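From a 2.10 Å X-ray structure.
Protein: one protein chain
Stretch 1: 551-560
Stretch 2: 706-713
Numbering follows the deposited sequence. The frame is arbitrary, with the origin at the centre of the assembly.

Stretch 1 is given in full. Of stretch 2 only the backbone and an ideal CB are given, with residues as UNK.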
# COMPACT_ATOMS: atom_id res chain seq x y z
N GLN A 551 38.09 3.13 48.78
CA GLN A 551 37.52 2.11 47.91
C GLN A 551 36.51 2.71 46.94
O GLN A 551 36.41 2.29 45.78
CB GLN A 551 36.85 1.02 48.74
CG GLN A 551 37.85 0.14 49.47
CD GLN A 551 37.19 -0.78 50.47
OE1 GLN A 551 36.67 -0.33 51.50
NE2 GLN A 551 37.20 -2.07 50.19
N ALA A 552 35.77 3.70 47.42
CA ALA A 552 34.79 4.40 46.59
C ALA A 552 35.48 5.14 45.45
O ALA A 552 35.03 5.10 44.31
CB ALA A 552 33.96 5.35 47.43
N HIS A 553 36.59 5.81 45.76
CA HIS A 553 37.34 6.51 44.71
C HIS A 553 37.98 5.53 43.73
O HIS A 553 38.03 5.80 42.53
CB HIS A 553 38.38 7.46 45.32
CG HIS A 553 37.85 8.82 45.61
ND1 HIS A 553 36.72 9.03 46.38
CD2 HIS A 553 38.28 10.05 45.23
CE1 HIS A 553 36.48 10.33 46.46
NE2 HIS A 553 37.41 10.97 45.78
N ALA A 554 38.45 4.40 44.24
CA ALA A 554 38.99 3.35 43.38
C ALA A 554 37.90 2.82 42.45
O ALA A 554 38.17 2.49 41.28
CB ALA A 554 39.56 2.22 44.22
N ALA A 555 36.68 2.74 42.96
CA ALA A 555 35.55 2.27 42.16
C ALA A 555 35.30 3.21 40.98
O ALA A 555 35.11 2.76 39.85
CB ALA A 555 34.31 2.14 43.02
N VAL A 556 35.30 4.52 41.25
CA VAL A 556 35.09 5.51 40.20
C VAL A 556 36.21 5.44 39.16
O VAL A 556 35.96 5.47 37.95
CB VAL A 556 35.00 6.94 40.77
CG1 VAL A 556 34.84 7.95 39.65
CG2 VAL A 556 33.83 7.04 41.73
N ALA A 557 37.45 5.34 39.63
CA ALA A 557 38.58 5.25 38.72
C ALA A 557 38.45 4.02 37.84
O ALA A 557 38.68 4.08 36.63
CB ALA A 557 39.90 5.23 39.49
N ALA A 558 38.07 2.90 38.44
CA ALA A 558 37.90 1.65 37.70
C ALA A 558 36.74 1.74 36.70
O ALA A 558 36.86 1.30 35.55
CB ALA A 558 37.69 0.49 38.67
N ALA A 559 35.62 2.32 37.13
CA ALA A 559 34.50 2.55 36.24
C ALA A 559 34.91 3.46 35.09
O ALA A 559 34.56 3.22 33.94
CB ALA A 559 33.32 3.15 37.00
N ARG A 560 35.68 4.50 35.42
CA ARG A 560 36.16 5.45 34.42
C ARG A 560 36.99 4.77 33.32
O ARG A 560 36.85 5.08 32.14
CB ARG A 560 36.99 6.55 35.08
CG ARG A 560 37.53 7.58 34.11
CD ARG A 560 37.83 8.90 34.81
NE ARG A 560 38.09 9.99 33.87
CZ ARG A 560 39.28 10.55 33.69
NH1 ARG A 560 39.42 11.53 32.80
NH2 ARG A 560 40.32 10.13 34.38
N UNK A 706 32.52 -6.53 34.08
CA UNK A 706 32.93 -6.16 35.43
C UNK A 706 33.47 -4.73 35.46
O UNK A 706 33.38 -4.06 36.48
CB UNK A 706 33.99 -7.14 35.95
N UNK A 707 34.04 -4.28 34.35
CA UNK A 707 34.64 -2.95 34.28
C UNK A 707 33.61 -1.84 34.03
O UNK A 707 33.95 -0.66 34.09
CB UNK A 707 35.70 -2.92 33.18
N UNK A 708 32.36 -2.23 33.78
CA UNK A 708 31.32 -1.25 33.48
C UNK A 708 30.40 -0.98 34.67
O UNK A 708 29.64 -0.01 34.66
CB UNK A 708 30.49 -1.73 32.29
N UNK A 709 30.47 -1.83 35.69
CA UNK A 709 29.53 -1.75 36.81
C UNK A 709 30.15 -2.13 38.15
O UNK A 709 30.58 -3.26 38.33
CB UNK A 709 28.33 -2.66 36.54
N UNK A 710 30.17 -1.18 39.08
CA UNK A 710 30.71 -1.43 40.42
C UNK A 710 29.71 -1.09 41.52
O UNK A 710 29.02 -0.08 41.46
CB UNK A 710 31.99 -0.62 40.63
N UNK A 711 29.63 -1.96 42.52
CA UNK A 711 28.80 -1.71 43.69
C UNK A 711 29.65 -1.18 44.84
O UNK A 711 30.64 -1.79 45.22
CB UNK A 711 28.07 -2.98 44.11
N UNK A 712 29.24 -0.04 45.38
CA UNK A 712 29.87 0.51 46.58
C UNK A 712 28.81 0.68 47.66
O UNK A 712 27.85 1.42 47.47
CB UNK A 712 30.56 1.84 46.28
N UNK A 713 28.98 -0.00 48.78
CA UNK A 713 28.02 0.10 49.88
C UNK A 713 28.49 1.05 50.98
O UNK A 713 29.68 1.31 51.14
CB UNK A 713 27.76 -1.29 50.47

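Stretch 1 is a helix whose side facing stretch 2 is all but bare: Ala 552, Ala 555, Ala 558 and Ala 559 leave a shallow surface on which the other segment can lie close. The strand 709-711 runs nearly antiparallel to the helix, at 171°, the axes approaching to 8.5 Å. The amides from Ala 555 onward are used in the helix's own hydrogen bonds, so much of the surface asks for shape more than for polar partners.

Position 706 has nothing of the helix within reach of its CB; it is Lys 706.

At position 707 CA-to-CB points sideways, and the ideal CB lies 5.0 Å from the O of Ala 558. Small or polar residues would suit, as would others that turn into open space. The residue is Ser 707, with chi1 in p, and its contact is made by backbone: the O of Ser 707 lies 3.9 Å from the CA of Ala 559.

Positions 708 and 709 both point away, so the helix does not choose between side chains there. The main chain nonetheless comes near, the CA of 708 being 5.7 Å from the CA of Ala 559. They are Ala 708 and Leu 709, the latter in the short strand.

Position 710 has extended angles (-125/138) and points toward the helix, with its ideal CB 4.3 Å from the CB of Ala 555. The absence of large side chains at Ala 555, Ala 558 and Ala 559 leaves a low surface over which a flat group could lie; an aromatic would use it best, though leucine or methionine might also serve. It is Tyr 710, with chi1 in m. The ring reaches obliquely across the helix: the O of Ala 555 sits over one face, 4.1 Å from CD1 of Tyr 710, while the CB of Ala 559 is 4.0 Å from CD1 of Tyr 710. Farther out, the CB of Ala 558 packs 3.5 Å from CZ of Tyr 710. The hydroxyl makes no hydrogen bond to the helix.

Position 711 points away, as strand alternation predicts; it is Leu 711.

Position 712 turns back toward the helix, its ideal CB 5.0 Å from both the CA of Ala 552 and the CB of Ala 555. A medium apolar residue fits, valine or isoleucine most naturally on such extended angles. Val 712, with chi1 in t, places its CG2 3.5 Å from the CB of Ala 555 and its CG1 4.1 Å from the CB of Ala 552, spanning about one helical turn.

Position 713 is out of reach; it is Thr 713.

Stretch 2 706-713: KSALYLVT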
# COMPACT_ATOMS: atom_id res chain seq x y z
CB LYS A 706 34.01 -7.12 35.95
CG LYS A 706 33.58 -8.58 36.07
CD LYS A 706 32.52 -8.75 37.14
CE LYS A 706 32.50 -10.18 37.67
NZ LYS A 706 33.58 -10.41 38.67
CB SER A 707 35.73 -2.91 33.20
OG SER A 707 35.22 -3.36 31.96
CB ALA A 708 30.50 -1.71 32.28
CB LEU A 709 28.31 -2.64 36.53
CG LEU A 709 27.28 -2.77 37.66
CD1 LEU A 709 26.61 -1.43 37.95
CD2 LEU A 709 26.23 -3.83 37.31
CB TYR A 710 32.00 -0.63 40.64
CG TYR A 710 33.12 -1.06 39.72
CD1 TYR A 710 33.17 -0.61 38.41
CD2 TYR A 710 34.12 -1.91 40.16
CE1 TYR A 710 34.19 -1.00 37.56
CE2 TYR A 710 35.15 -2.31 39.31
CZ TYR A 710 35.17 -1.85 38.01
OH TYR A 710 36.18 -2.23 37.15
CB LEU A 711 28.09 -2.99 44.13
CG LEU A 711 27.02 -2.77 45.19
CD1 LEU A 711 25.76 -2.21 44.54
CD2 LEU A 711 26.71 -4.07 45.92
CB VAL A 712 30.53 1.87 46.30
CG1 VAL A 712 30.99 2.51 47.59
CG2 VAL A 712 31.69 1.71 45.32
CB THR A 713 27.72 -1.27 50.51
OG1 THR A 713 28.93 -1.85 51.01
CG2 THR A 713 27.08 -2.20 49.49
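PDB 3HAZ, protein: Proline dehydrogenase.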